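Local coordinates for protein AA9 family lytic polysaccharide monooxygenase B (Heterobasidion irregulare TC 32-1, PDB 5NNS) that depolymerises crystalline and amorphous polysaccharides by copper-dependent oxidative cleavage of their glycosidic bonds, giving products oxidised specifically at C1, at residues V87-C92 with T138-S143; V202-Y207 with T213-P218; Y7-T12 with S27-E32. All coordinates share one frame; numbering follows the deposited sequence.

Contact 1. Residues V87-C92 with T138-S143; sequences VYMANC and TSIPSS
Val87 and Thr138 meet tip to tip, methyl against methyl, and two residues further along Met89 reaches Ile140 and Pro141. At the first point the single methyl of Thr138 faces both prongs of the valine fork: Thr138 CG2 is 4.1 Å from Val87 CG2 and 4.2 Å from Val87 CG1. The near equality of these distances puts the threonine methyl opposite the fork and not over one branch. The torsion of Thr138 accounts for this, because OG1 stands anti to the backbone N (chi1 -177°) and CG2 is the branch presented to Val87.

The two segments run in roughly the same direction here: the lines from Val87 to Met89 and from Thr138 to Pro141 are 31° apart, with the CA atoms of Val87 and Thr138 separated by 8.3 Å and those of Met89 and Ile140 by 8.9 Å. No hydrogen bond crosses. These are the marks of face-to-face packing between the two sheets of the AA9 beta-sandwich: Val87 and Met89 sit on strand 85-91 inside the six-stranded sheet, whereas Thr138 lies near the end of strand 135-139, an outermost strand of the four-stranded one, and Ile140 and Pro141 are in the loop that follows.

Met89 makes the second point with its far end. CG to SD continues the side chain outward (chi2 175°), and the last torsion then turns the terminal methyl aside, so that sulfur and methyl serve different neighbours. Met89 CE touches Ile140 CG2 at 4.2 Å, the gamma methyl and not the longer branch of the isoleucine, while Met89 SD lies 4.4 Å from Pro141 CD, on the ring carbon next to the proline nitrogen. Phe107, Leu144 and Leu151 also touch the Met89 side chain, and on the other face of strand 85-91 Tyr88 packs against Lys108, Arg152 and Pro220.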
ATOM      1  N   VAL A  87      -1.792  -2.195  -3.940  1.00 11.65           N
ATOM      2  CA  VAL A  87      -1.423  -3.124  -2.879  1.00 12.00           C
ATOM      3  C   VAL A  87      -0.133  -3.827  -3.295  1.00 12.51           C
ATOM      4  O   VAL A  87      -0.063  -4.435  -4.360  1.00 12.38           O
ATOM      5  CB  VAL A  87      -2.555  -4.124  -2.579  1.00 11.98           C
ATOM      6  CG1 VAL A  87      -2.238  -4.938  -1.329  1.00 12.00           C
ATOM      7  CG2 VAL A  87      -3.876  -3.377  -2.408  1.00 11.98           C
ATOM      8  N   TYR A  88       0.895  -3.690  -2.460  1.00 13.44           N
ATOM      9  CA  TYR A  88       2.204  -4.291  -2.687  1.00 14.04           C
ATOM     10  C   TYR A  88       2.480  -5.337  -1.615  1.00 14.69           C
ATOM     11  O   TYR A  88       1.895  -5.306  -0.520  1.00 14.77           O
ATOM     12  CB  TYR A  88       3.315  -3.236  -2.592  1.00 13.99           C
ATOM     13  CG  TYR A  88       3.469  -2.281  -3.757  1.00 14.08           C
ATOM     14  CD1 TYR A  88       2.631  -1.173  -3.897  1.00 14.13           C
ATOM     15  CD2 TYR A  88       4.494  -2.449  -4.698  1.00 14.22           C
ATOM     16  CE1 TYR A  88       2.790  -0.277  -4.948  1.00 14.10           C
ATOM     17  CE2 TYR A  88       4.660  -1.555  -5.753  1.00 14.16           C
ATOM     18  CZ  TYR A  88       3.807  -0.472  -5.871  1.00 14.17           C
ATOM     19  OH  TYR A  88       3.964   0.415  -6.913  1.00 14.28           O
ATOM     20  N   MET A  89       3.397  -6.247  -1.932  1.00 15.08           N
ATOM     21  CA  MET A  89       4.038  -7.082  -0.925  1.00 15.47           C
ATOM     22  C   MET A  89       5.545  -7.152  -1.159  1.00 15.77           C
ATOM     23  O   MET A  89       6.037  -6.848  -2.247  1.00 15.24           O
ATOM     24  CB  MET A  89       3.460  -8.491  -0.943  1.00 15.73           C
ATOM     25  CG  MET A  89       2.001  -8.598  -0.543  1.00 15.79           C
ATOM     26  SD  MET A  89       1.478 -10.305  -0.779  1.00 15.81           S
ATOM     27  CE  MET A  89       2.188 -11.075   0.675  1.00 15.72           C
ATOM     28  N   ALA A  90       6.261  -7.560  -0.117  1.00 16.38           N
ATOM     29  CA  ALA A  90       7.705  -7.751  -0.178  1.00 17.24           C
ATOM     30  C   ALA A  90       8.118  -8.827   0.800  1.00 18.07           C
ATOM     31  O   ALA A  90       7.676  -8.816   1.942  1.00 17.86           O
ATOM     32  CB  ALA A  90       8.421  -6.453   0.164  1.00 17.36           C
ATOM     33  N   ASN A  91       8.979  -9.736   0.348  1.00 19.69           N
ATOM     34  CA  ASN A  91       9.610 -10.725   1.222  1.00 20.54           C
ATOM     35  C   ASN A  91      10.579  -9.993   2.146  1.00 21.81           C
ATOM     36  O   ASN A  91      11.387  -9.193   1.689  1.00 21.95           O
ATOM     37  CB  ASN A  91      10.359 -11.775   0.390  1.00 20.23           C
ATOM     38  CG  ASN A  91      10.612 -13.065   1.154  1.00 20.07           C
ATOM     39  OD1 ASN A  91      11.127 -13.056   2.277  1.00 19.26           O
ATOM     40  ND2 ASN A  91      10.254 -14.189   0.538  1.00 19.90           N
ATOM     41  N   CYS A  92      10.483 -10.264   3.445  1.00 24.00           N
ATOM     42  CA  CYS A  92      11.376  -9.654   4.434  1.00 25.61           C
ATOM     43  C   CYS A  92      12.781 -10.279   4.451  1.00 26.45           C
ATOM     44  O   CYS A  92      13.710  -9.684   5.004  1.00 26.57           O
ATOM     45  CB  CYS A  92      10.749  -9.726   5.832  1.00 26.24           C
ATOM     46  SG  CYS A  92       9.233  -8.752   5.993  1.00 27.51           S
ATOM     47  N   THR A 138      -8.537  -7.498  -1.357  1.00 15.18           N
ATOM     48  CA  THR A 138      -7.914  -8.281  -2.423  1.00 16.26           C
ATOM     49  C   THR A 138      -7.270  -9.522  -1.795  1.00 17.07           C
ATOM     50  O   THR A 138      -7.109  -9.583  -0.578  1.00 17.63           O
ATOM     51  CB  THR A 138      -6.864  -7.449  -3.201  1.00 16.65           C
ATOM     52  OG1 THR A 138      -6.328  -8.231  -4.276  1.00 17.76           O
ATOM     53  CG2 THR A 138      -5.717  -7.007  -2.304  1.00 16.75           C
ATOM     54  N   SER A 139      -6.915 -10.512  -2.611  1.00 17.70           N
ATOM     55  CA  SER A 139      -6.363 -11.771  -2.093  1.00 18.51           C
ATOM     56  C   SER A 139      -4.846 -11.807  -2.211  1.00 18.60           C
ATOM     57  O   SER A 139      -4.281 -11.244  -3.140  1.00 18.68           O
ATOM     58  CB  SER A 139      -6.943 -12.966  -2.848  1.00 18.92           C
ATOM     59  OG  SER A 139      -8.342 -13.045  -2.672  1.00 19.50           O
ATOM     60  N   ILE A 140      -4.196 -12.467  -1.257  1.00 18.82           N
ATOM     61  CA  ILE A 140      -2.776 -12.797  -1.374  1.00 18.74           C
ATOM     62  C   ILE A 140      -2.668 -13.860  -2.470  1.00 18.83           C
ATOM     63  O   ILE A 140      -3.457 -14.811  -2.471  1.00 18.45           O
ATOM     64  CB  ILE A 140      -2.202 -13.324  -0.044  1.00 18.71           C
ATOM     65  CG1 ILE A 140      -2.177 -12.195   0.989  1.00 19.01           C
ATOM     66  CG2 ILE A 140      -0.801 -13.901  -0.243  1.00 18.65           C
ATOM     67  CD1 ILE A 140      -2.085 -12.678   2.419  1.00 19.51           C
ATOM     68  N   PRO A 141      -1.727 -13.695  -3.424  1.00 19.23           N
ATOM     69  CA  PRO A 141      -1.641 -14.685  -4.510  1.00 19.70           C
ATOM     70  C   PRO A 141      -1.540 -16.146  -4.030  1.00 20.48           C
ATOM     71  O   PRO A 141      -0.675 -16.466  -3.201  1.00 19.82           O
ATOM     72  CB  PRO A 141      -0.380 -14.259  -5.266  1.00 19.62           C
ATOM     73  CG  PRO A 141      -0.334 -12.778  -5.074  1.00 19.45           C
ATOM     74  CD  PRO A 141      -0.875 -12.519  -3.692  1.00 19.24           C
ATOM     75  N   SER A 142      -2.433 -16.998  -4.550  1.00 21.48           N
ATOM     76  CA  SER A 142      -2.523 -18.429  -4.187  1.00 22.13           C
ATOM     77  C   SER A 142      -1.192 -19.175  -4.263  1.00 22.39           C
ATOM     78  O   SER A 142      -0.901 -20.012  -3.407  1.00 22.38           O
ATOM     79  CB  SER A 142      -3.529 -19.147  -5.095  1.00 22.53           C
ATOM     80  OG  SER A 142      -4.811 -18.546  -5.030  1.00 23.36           O
ATOM     81  N   SER A 143      -0.392 -18.848  -5.280  1.00 22.46           N
ATOM     82  CA  SER A 143       0.883 -19.520  -5.548  1.00 22.74           C
ATOM     83  C   SER A 143       2.096 -19.027  -4.742  1.00 22.78           C
ATOM     84  O   SER A 143       3.154 -19.667  -4.786  1.00 22.17           O
ATOM     85  CB  SER A 143       1.217 -19.378  -7.033  1.00 22.81           C
ATOM     86  OG  SER A 143       1.421 -18.014  -7.362  1.00 23.13           O
TER

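Contact 2. Residues V202-Y207 with T213-P218. With NAG (2-acetamido-2-deoxy-beta-D-glucopyranose), chain C; AKR (acrylic acid), chain N.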
ATOM      1  N   VAL A 202       2.401  10.463 -11.670  1.00 10.24           N
ATOM      2  CA  VAL A 202       2.912  11.024 -10.409  1.00 10.28           C
ATOM      3  C   VAL A 202       2.941  12.550 -10.428  1.00 10.34           C
ATOM      4  O   VAL A 202       2.495  13.180  -9.473  1.00 10.42           O
ATOM      5  CB  VAL A 202       4.326  10.482 -10.078  1.00 10.20           C
ATOM      6  CG1 VAL A 202       4.908  11.153  -8.828  1.00 10.22           C
ATOM      7  CG2 VAL A 202       4.274   8.973  -9.890  1.00 10.14           C
ATOM      8  N   ASN A 203       3.500  13.123 -11.493  1.00 10.34           N
ATOM      9  CA  ASN A 203       3.575  14.565 -11.678  1.00 10.38           C
ATOM     10  C   ASN A 203       2.528  14.934 -12.711  1.00 10.60           C
ATOM     11  O   ASN A 203       2.801  15.013 -13.904  1.00 10.47           O
ATOM     12  CB  ASN A 203       4.986  14.963 -12.132  1.00 10.19           C
ATOM     13  CG  ASN A 203       5.175  16.468 -12.244  1.00 10.15           C
ATOM     14  OD1 ASN A 203       4.408  17.260 -11.683  1.00 10.03           O
ATOM     15  ND2 ASN A 203       6.223  16.869 -12.952  1.00  9.91           N
ATOM     16  N   ILE A 204       1.315  15.163 -12.228  1.00 11.19           N
ATOM     17  CA  ILE A 204       0.145  15.305 -13.087  1.00 11.40           C
ATOM     18  C   ILE A 204      -0.706  16.469 -12.614  1.00 11.66           C
ATOM     19  O   ILE A 204      -0.855  16.700 -11.416  1.00 11.54           O
ATOM     20  CB  ILE A 204      -0.680  13.989 -13.124  1.00 11.59           C
ATOM     21  CG1 ILE A 204      -1.813  14.070 -14.159  1.00 11.66           C
ATOM     22  CG2 ILE A 204      -1.234  13.624 -11.752  1.00 11.62           C
ATOM     23  CD1 ILE A 204      -2.340  12.714 -14.571  1.00 11.75           C
ATOM     24  N   ASP A 205      -1.229  17.218 -13.573  1.00 12.12           N
ATOM     25  CA  ASP A 205      -2.210  18.254 -13.321  1.00 12.54           C
ATOM     26  C   ASP A 205      -3.444  17.784 -14.063  1.00 12.66           C
ATOM     27  O   ASP A 205      -3.544  17.959 -15.274  1.00 12.82           O
ATOM     28  CB  ASP A 205      -1.705  19.600 -13.858  1.00 12.72           C
ATOM     29  CG  ASP A 205      -2.751  20.718 -13.779  1.00 12.89           C
ATOM     30  OD1 ASP A 205      -3.738  20.612 -13.015  1.00 12.89           O
ATOM     31  OD2 ASP A 205      -2.560  21.725 -14.489  1.00 13.10           O
ATOM     32  N   ILE A 206      -4.370  17.168 -13.331  1.00 13.10           N
ATOM     33  CA  ILE A 206      -5.605  16.627 -13.930  1.00 13.38           C
ATOM     34  C   ILE A 206      -6.491  17.715 -14.561  1.00 13.70           C
ATOM     35  O   ILE A 206      -7.196  17.451 -15.537  1.00 13.62           O
ATOM     36  CB  ILE A 206      -6.431  15.762 -12.932  1.00 13.45           C
ATOM     37  CG1 ILE A 206      -6.985  16.595 -11.760  1.00 13.30           C
ATOM     38  CG2 ILE A 206      -5.595  14.592 -12.417  1.00 13.49           C
ATOM     39  CD1 ILE A 206      -7.882  15.805 -10.830  1.00 13.27           C
ATOM     40  N   TYR A 207      -6.411  18.934 -14.023  1.00 14.04           N
ATOM     41  CA  TYR A 207      -7.263  20.061 -14.455  1.00 14.41           C
ATOM     42  C   TYR A 207      -6.895  20.669 -15.816  1.00 14.81           C
ATOM     43  O   TYR A 207      -7.727  21.326 -16.429  1.00 14.98           O
ATOM     44  CB  TYR A 207      -7.305  21.135 -13.361  1.00 14.22           C
ATOM     45  CG  TYR A 207      -7.639  20.520 -12.026  1.00 14.22           C
ATOM     46  CD1 TYR A 207      -8.875  19.897 -11.819  1.00 14.26           C
ATOM     47  CD2 TYR A 207      -6.704  20.494 -10.985  1.00 14.04           C
ATOM     48  CE1 TYR A 207      -9.179  19.288 -10.605  1.00 14.10           C
ATOM     49  CE2 TYR A 207      -7.005  19.892  -9.771  1.00 13.87           C
ATOM     50  CZ  TYR A 207      -8.246  19.290  -9.591  1.00 13.77           C
ATOM     51  OH  TYR A 207      -8.583  18.681  -8.416  1.00 13.78           O
ATOM     52  N   THR A 213      -8.604  10.229 -20.793  1.00 16.62           N
ATOM     53  CA  THR A 213      -9.214   8.988 -20.315  1.00 16.38           C
ATOM     54  C   THR A 213      -8.199   7.860 -20.012  1.00 16.03           C
ATOM     55  O   THR A 213      -8.604   6.756 -19.639  1.00 16.32           O
ATOM     56  CB  THR A 213     -10.218   8.491 -21.364  1.00 16.41           C
ATOM     57  OG1 THR A 213      -9.550   8.351 -22.622  1.00 16.44           O
ATOM     58  CG2 THR A 213     -11.363   9.492 -21.519  1.00 16.21           C
ATOM     59  N   ASN A 214      -6.899   8.134 -20.165  1.00 15.30           N
ATOM     60  CA  ASN A 214      -5.846   7.169 -19.822  1.00 15.01           C
ATOM     61  C   ASN A 214      -5.074   7.625 -18.591  1.00 13.99           C
ATOM     62  O   ASN A 214      -4.842   8.814 -18.401  1.00 13.60           O
ATOM     63  CB  ASN A 214      -4.877   6.925 -20.997  1.00 15.38           C
ATOM     64  CG  ASN A 214      -4.091   8.168 -21.401  1.00 16.20           C
ATOM     65  OD1 ASN A 214      -4.664   9.121 -21.924  1.00 16.13           O
ATOM     66  ND2 ASN A 214      -2.771   8.158 -21.159  1.00 17.34           N
ATOM     67  N   TYR A 215      -4.683   6.664 -17.759  1.00 13.22           N
ATOM     68  CA  TYR A 215      -3.823   6.933 -16.619  1.00 12.64           C
ATOM     69  C   TYR A 215      -2.947   5.719 -16.367  1.00 12.36           C
ATOM     70  O   TYR A 215      -3.424   4.687 -15.902  1.00 11.97           O
ATOM     71  CB  TYR A 215      -4.658   7.281 -15.386  1.00 12.52           C
ATOM     72  CG  TYR A 215      -3.849   7.536 -14.130  1.00 12.30           C
ATOM     73  CD1 TYR A 215      -3.336   8.800 -13.850  1.00 12.17           C
ATOM     74  CD2 TYR A 215      -3.604   6.509 -13.214  1.00 12.17           C
ATOM     75  CE1 TYR A 215      -2.600   9.036 -12.700  1.00 12.13           C
ATOM     76  CE2 TYR A 215      -2.871   6.731 -12.060  1.00 12.10           C
ATOM     77  CZ  TYR A 215      -2.367   7.997 -11.805  1.00 12.19           C
ATOM     78  OH  TYR A 215      -1.628   8.226 -10.659  1.00 12.31           O
ATOM     79  N   THR A 216      -1.666   5.855 -16.697  1.00 12.09           N
ATOM     80  CA  THR A 216      -0.669   4.846 -16.394  1.00 11.97           C
ATOM     81  C   THR A 216      -0.387   4.908 -14.900  1.00 11.75           C
ATOM     82  O   THR A 216       0.115   5.915 -14.391  1.00 11.32           O
ATOM     83  CB  THR A 216       0.616   5.087 -17.208  1.00 11.98           C
ATOM     84  OG1 THR A 216       0.293   5.002 -18.600  1.00 11.87           O
ATOM     85  CG2 THR A 216       1.714   4.057 -16.868  1.00 11.89           C
ATOM     86  N   ILE A 217      -0.741   3.839 -14.200  1.00 11.73           N
ATOM     87  CA  ILE A 217      -0.543   3.784 -12.767  1.00 12.00           C
ATOM     88  C   ILE A 217       0.967   3.661 -12.571  1.00 12.41           C
ATOM     89  O   ILE A 217       1.599   2.850 -13.246  1.00 12.73           O
ATOM     90  CB  ILE A 217      -1.278   2.606 -12.090  1.00 11.87           C
ATOM     91  CG1 ILE A 217      -2.788   2.699 -12.331  1.00 11.85           C
ATOM     92  CG2 ILE A 217      -1.010   2.621 -10.583  1.00 11.85           C
ATOM     93  CD1 ILE A 217      -3.543   1.417 -12.038  1.00 11.90           C
ATOM     94  N   PRO A 218       1.558   4.486 -11.681  1.00 12.80           N
ATOM     95  CA  PRO A 218       2.991   4.366 -11.391  1.00 12.87           C
ATOM     96  C   PRO A 218       3.370   3.007 -10.820  1.00 12.82           C
ATOM     97  O   PRO A 218       2.523   2.308 -10.264  1.00 12.50           O
ATOM     98  CB  PRO A 218       3.226   5.447 -10.323  1.00 12.99           C
ATOM     99  CG  PRO A 218       2.106   6.410 -10.492  1.00 12.97           C
ATOM    100  CD  PRO A 218       0.941   5.595 -10.922  1.00 12.90           C
TER
HETATM  101  C1  NAG C 301      -1.884   9.243 -21.527  1.00 19.15           C
HETATM  102  C2  NAG C 301      -0.642   9.306 -20.629  1.00 19.74           C
HETATM  103  C3  NAG C 301       0.459  10.166 -21.229  1.00 20.48           C
HETATM  104  C4  NAG C 301       0.810   9.672 -22.625  1.00 21.23           C
HETATM  105  C5  NAG C 301      -0.443   9.729 -23.499  1.00 21.36           C
HETATM  106  C6  NAG C 301      -0.130   9.151 -24.878  1.00 21.90           C
HETATM  107  C7  NAG C 301      -0.918   9.208 -18.183  1.00 19.84           C
HETATM  108  C8  NAG C 301      -1.269   9.980 -16.944  1.00 19.71           C
HETATM  109  N2  NAG C 301      -0.954   9.887 -19.330  1.00 19.99           N
HETATM  110  O3  NAG C 301       1.599  10.129 -20.369  1.00 20.58           O
HETATM  111  O4  NAG C 301       1.856  10.468 -23.204  1.00 21.95           O
HETATM  112  O5  NAG C 301      -1.524   8.992 -22.902  1.00 20.06           O
HETATM  113  O6  NAG C 301      -1.319   9.104 -25.671  1.00 23.33           O
HETATM  114  O7  NAG C 301      -0.628   8.025 -18.123  1.00 19.87           O
HETATM  115  CA  AKR N 312       0.605  -1.133 -15.458  1.00 35.27           C
HETATM  116  CB  AKR N 312       1.157  -1.398 -16.632  1.00 35.16           C
HETATM  117  C   AKR N 312       1.358  -0.453 -14.376  1.00 35.50           C
HETATM  118  O   AKR N 312       2.547  -0.112 -14.558  1.00 36.41           O
HETATM  119  OXT AKR N 312       0.796  -0.222 -13.284  1.00 33.78           O
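Val202 with Pro218 and Ile204 with Tyr215 form an apolar contact between two arms of the long loop region that follows strand 165-176; the four touching residues all lie in loop, and no hydrogen bond joins the two arms. The pairing runs in reversed order, the later residue of the first arm meeting the earlier one of the second. Val202 presents one branch to the proline ring: CG2 is 3.4 Å from Pro218 CG, closer than usual carbon contact, and the two groups cross obliquely.

Ile204 approaches Tyr215 differently. Its CG1 stands anti to the backbone N (chi1 -173°), which carries CD1 out to the tyrosine ring and the sugar methyl; CD1 comes to the ring edge, near the ring plane, and lies 4.1 Å from Tyr215 CD1. The ring is also fixed from other directions, since Trp124 packs edge-to-face with it and its hydroxyl is hydrogen-bonded to the carbonyl of Gly201.

Asn214, Tyr215 and Thr216 spell the Asn-X-Thr sequon of N-glycosylation, and the sugar is in place: Asn214 ND2 is bonded to NAG C1. The acetamido arm of the sugar reaches back to the backbone, where the N of Thr216 donates a nearly straight bond to NAG O7 (2.8 Å, 171°). That bond holds the acetamido group so that its methyl, NAG C8, rests 3.8 Å from Ile204 CD1. In the same arm, Ile217 helps line the site of a bound acrylic acid. Beyond Ile204, Asp205 and Tyr207 belong to the glucan-binding residues; Asp205 OD1 accepts a weak bond from Tyr207 N and a further one from Ser161, and Tyr207 OH is bonded to the carbonyl of His159.

Contact 3. Residues Y7-T12 with S27-E32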
ATOM      1  N   TYR A   7      -7.127  -3.956  10.037  1.00 13.53           N
ATOM      2  CA  TYR A   7      -7.210  -4.994   9.011  1.00 13.80           C
ATOM      3  C   TYR A   7      -8.194  -6.092   9.402  1.00 14.36           C
ATOM      4  O   TYR A   7      -8.476  -6.297  10.589  1.00 14.29           O
ATOM      5  CB  TYR A   7      -5.841  -5.640   8.778  1.00 13.42           C
ATOM      6  CG  TYR A   7      -4.750  -4.684   8.361  1.00 13.25           C
ATOM      7  CD1 TYR A   7      -3.998  -4.004   9.313  1.00 13.32           C
ATOM      8  CD2 TYR A   7      -4.455  -4.469   7.014  1.00 13.13           C
ATOM      9  CE1 TYR A   7      -2.990  -3.122   8.941  1.00 13.26           C
ATOM     10  CE2 TYR A   7      -3.448  -3.594   6.632  1.00 13.08           C
ATOM     11  CZ  TYR A   7      -2.723  -2.922   7.599  1.00 12.99           C
ATOM     12  OH  TYR A   7      -1.727  -2.056   7.243  1.00 12.95           O
ATOM     13  N   SER A   8      -8.724  -6.766   8.382  1.00 14.90           N
ATOM     14  CA  SER A   8      -9.328  -8.090   8.523  1.00 15.31           C
ATOM     15  C   SER A   8      -8.589  -8.983   7.536  1.00 15.81           C
ATOM     16  O   SER A   8      -8.667  -8.766   6.326  1.00 15.92           O
ATOM     17  CB  SER A   8     -10.831  -8.068   8.233  1.00 15.30           C
ATOM     18  OG  SER A   8     -11.400  -9.366   8.329  1.00 15.20           O
ATOM     19  N   LEU A   9      -7.848  -9.955   8.065  1.00 16.72           N
ATOM     20  CA  LEU A   9      -6.979 -10.823   7.277  1.00 17.39           C
ATOM     21  C   LEU A   9      -7.390 -12.276   7.520  1.00 18.05           C
ATOM     22  O   LEU A   9      -7.246 -12.794   8.635  1.00 17.20           O
ATOM     23  CB  LEU A   9      -5.506 -10.608   7.660  1.00 17.36           C
ATOM     24  CG  LEU A   9      -5.006  -9.158   7.725  1.00 17.41           C
ATOM     25  CD1 LEU A   9      -3.627  -9.101   8.361  1.00 17.42           C
ATOM     26  CD2 LEU A   9      -4.983  -8.498   6.351  1.00 17.42           C
ATOM     27  N   ALA A  10      -7.920 -12.912   6.472  1.00 18.86           N
ATOM     28  CA  ALA A  10      -8.376 -14.301   6.523  1.00 19.01           C
ATOM     29  C   ALA A  10      -9.294 -14.551   7.730  1.00 19.57           C
ATOM     30  O   ALA A  10      -9.076 -15.480   8.515  1.00 19.39           O
ATOM     31  CB  ALA A  10      -7.175 -15.233   6.530  1.00 19.19           C
ATOM     32  N   GLY A  11     -10.295 -13.679   7.880  1.00 20.12           N
ATOM     33  CA  GLY A  11     -11.339 -13.828   8.890  1.00 20.45           C
ATOM     34  C   GLY A  11     -11.073 -13.280  10.285  1.00 20.66           C
ATOM     35  O   GLY A  11     -11.937 -13.400  11.152  1.00 20.50           O
ATOM     36  N   THR A  12      -9.906 -12.676  10.512  1.00 21.09           N
ATOM     37  CA  THR A  12      -9.508 -12.213  11.852  1.00 21.17           C
ATOM     38  C   THR A  12      -9.190 -10.725  11.845  1.00 21.03           C
ATOM     39  O   THR A  12      -8.446 -10.251  10.989  1.00 21.03           O
ATOM     40  CB  THR A  12      -8.266 -12.976  12.359  1.00 21.32           C
ATOM     41  OG1 THR A  12      -8.539 -14.382  12.366  1.00 21.84           O
ATOM     42  CG2 THR A  12      -7.865 -12.524  13.771  1.00 21.30           C
ATOM     43  N   SER A  27       0.693  -2.081  20.289  1.00 23.02           N
ATOM     44  CA  SER A  27       1.023  -3.408  19.795  1.00 21.83           C
ATOM     45  C   SER A  27       0.125  -3.725  18.606  1.00 21.51           C
ATOM     46  O   SER A  27      -1.102  -3.699  18.720  1.00 20.95           O
ATOM     47  CB  SER A  27       0.851  -4.454  20.898  1.00 21.50           C
ATOM     48  OG  SER A  27       1.534  -5.646  20.558  1.00 20.95           O
ATOM     49  N   THR A  28       0.743  -4.008  17.464  1.00 21.08           N
ATOM     50  CA  THR A  28       0.005  -4.229  16.229  1.00 21.04           C
ATOM     51  C   THR A  28       0.834  -4.978  15.200  1.00 20.60           C
ATOM     52  O   THR A  28       2.064  -5.010  15.279  1.00 20.63           O
ATOM     53  CB  THR A  28      -0.493  -2.891  15.619  1.00 21.45           C
ATOM     54  OG1 THR A  28      -0.975  -3.107  14.285  1.00 21.58           O
ATOM     55  CG2 THR A  28       0.617  -1.840  15.588  1.00 21.80           C
ATOM     56  N   ILE A  29       0.144  -5.575  14.231  1.00 20.12           N
ATOM     57  CA  ILE A  29       0.810  -6.120  13.045  1.00 19.64           C
ATOM     58  C   ILE A  29       1.372  -5.016  12.138  1.00 18.95           C
ATOM     59  O   ILE A  29       2.250  -5.277  11.310  1.00 19.07           O
ATOM     60  CB  ILE A  29      -0.100  -7.065  12.224  1.00 19.92           C
ATOM     61  CG1 ILE A  29      -1.343  -6.343  11.669  1.00 19.82           C
ATOM     62  CG2 ILE A  29      -0.493  -8.272  13.064  1.00 19.76           C
ATOM     63  CD1 ILE A  29      -2.034  -7.122  10.571  1.00 19.99           C
ATOM     64  N   GLN A  30       0.857  -3.798  12.303  1.00 18.20           N
ATOM     65  CA  GLN A  30       1.190  -2.675  11.443  1.00 17.94           C
ATOM     66  C   GLN A  30       2.475  -1.965  11.874  1.00 17.94           C
ATOM     67  O   GLN A  30       2.749  -1.841  13.069  1.00 18.47           O
ATOM     68  CB  GLN A  30       0.035  -1.676  11.443  1.00 17.51           C
ATOM     69  CG  GLN A  30      -0.049  -0.849  10.181  1.00 17.28           C
ATOM     70  CD  GLN A  30      -1.181   0.140  10.200  1.00 16.97           C
ATOM     71  OE1 GLN A  30      -1.458   0.762  11.230  1.00 16.56           O
ATOM     72  NE2 GLN A  30      -1.837   0.311   9.055  1.00 16.40           N
ATOM     73  N   ARG A  31       3.247  -1.498  10.891  1.00 17.63           N
ATOM     74  CA  ARG A  31       4.416  -0.655  11.144  1.00 17.26           C
ATOM     75  C   ARG A  31       3.972   0.742  11.565  1.00 17.11           C
ATOM     76  O   ARG A  31       2.895   1.209  11.172  1.00 16.80           O
ATOM     77  CB  ARG A  31       5.323  -0.567   9.907  1.00 17.36           C
ATOM     78  CG  ARG A  31       6.065  -1.851   9.561  1.00 17.14           C
ATOM     79  CD  ARG A  31       6.875  -2.374  10.741  1.00 17.15           C
ATOM     80  NE  ARG A  31       7.956  -3.275  10.334  1.00 17.00           N
ATOM     81  CZ  ARG A  31       9.174  -2.898   9.931  1.00 16.76           C
ATOM     82  NH1 ARG A  31       9.519  -1.612   9.850  1.00 16.71           N
ATOM     83  NH2 ARG A  31      10.062  -3.824   9.597  1.00 16.92           N
ATOM     84  N   GLU A  32       4.805   1.392  12.377  1.00 16.46           N
ATOM     85  CA  GLU A  32       4.478   2.693  12.953  1.00 16.16           C
ATOM     86  C   GLU A  32       4.350   3.747  11.862  1.00 15.91           C
ATOM     87  O   GLU A  32       5.236   3.880  11.030  1.00 16.29           O
ATOM     88  CB  GLU A  32       5.554   3.120  13.955  1.00 16.40           C
ATOM     89  CG  GLU A  32       5.477   4.566  14.438  1.00 16.61           C
ATOM     90  CD  GLU A  32       6.512   4.893  15.505  1.00 16.97           C
ATOM     91  OE1 GLU A  32       7.230   3.975  15.957  1.00 17.50           O
ATOM     92  OE2 GLU A  32       6.620   6.074  15.891  1.00 16.94           O
TER
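Leu9 and Ile29 supply the tight part of this contact, reaching tip to tip with Leu9 CD1 only 3.4 Å from Ile29 CD1, less than usual carbon contact. The same Ile29 methyl lies 3.9 Å from Tyr7 CD1, approaching the ring obliquely. Ile29 gets there with CG1 between its backbone N and carbonyl carbon (chi1 62°), which sends CD1 toward both partners.

The setting is the sandwich interior, where strand 4-9 faces strands 63-66 and 165-176; an ST turn at Thr28, whose OG1 accepts from Gln30 N (2.8 Å), shapes the loop.

Gln30 takes the outer end of the ring. Its CG sits at the ring edge, in plane, 3.6 Å from Tyr7 OH, and its amide stands almost upright to the ring, 83° between planes. Gln30 NE2 donates to Tyr7 OH (3.0 Å, 146°), with the oxygen somewhat out of the amide plane; NE2 also bonds to the Val4 carbonyl, and OE1 accepts from Phe17 N and Trp33 NE1. Replacing Tyr7 by a phenylalanine would probably cost Gln30 NE2 one of its acceptors and leave the amide less firmly set against the ring.

The exposed side is the type I' turn from Leu9 to Thr12 that links strands 4-9 and 12-15 as a hairpin: Ala10 and Gly11 protrude there without touching residues 27-32.

How the contacts relate
Along the chain the contacts follow in series: contact 3 closes before contact 1 opens, and contact 1 before contact 2. Contacts 1 and 3 both involve the four-stranded sheet, through its strands 135-139 and 4-9; their centres are 14 Å apart and their nearest atoms about 6 Å, so they are separate points along the interior of one sandwich. Contact 2 belongs to the loop region after strand 165-176, its centre 25 Å from that of contact 1 and 31 Å from that of contact 3. It touches contact 1 at one place, where Tyr88 OH packs 4.1 Å from Pro218 O, so the loop that carries the glycan borders strand 85-91 there. Contacts 2 and 3 lie on opposite sides of the chain's centre.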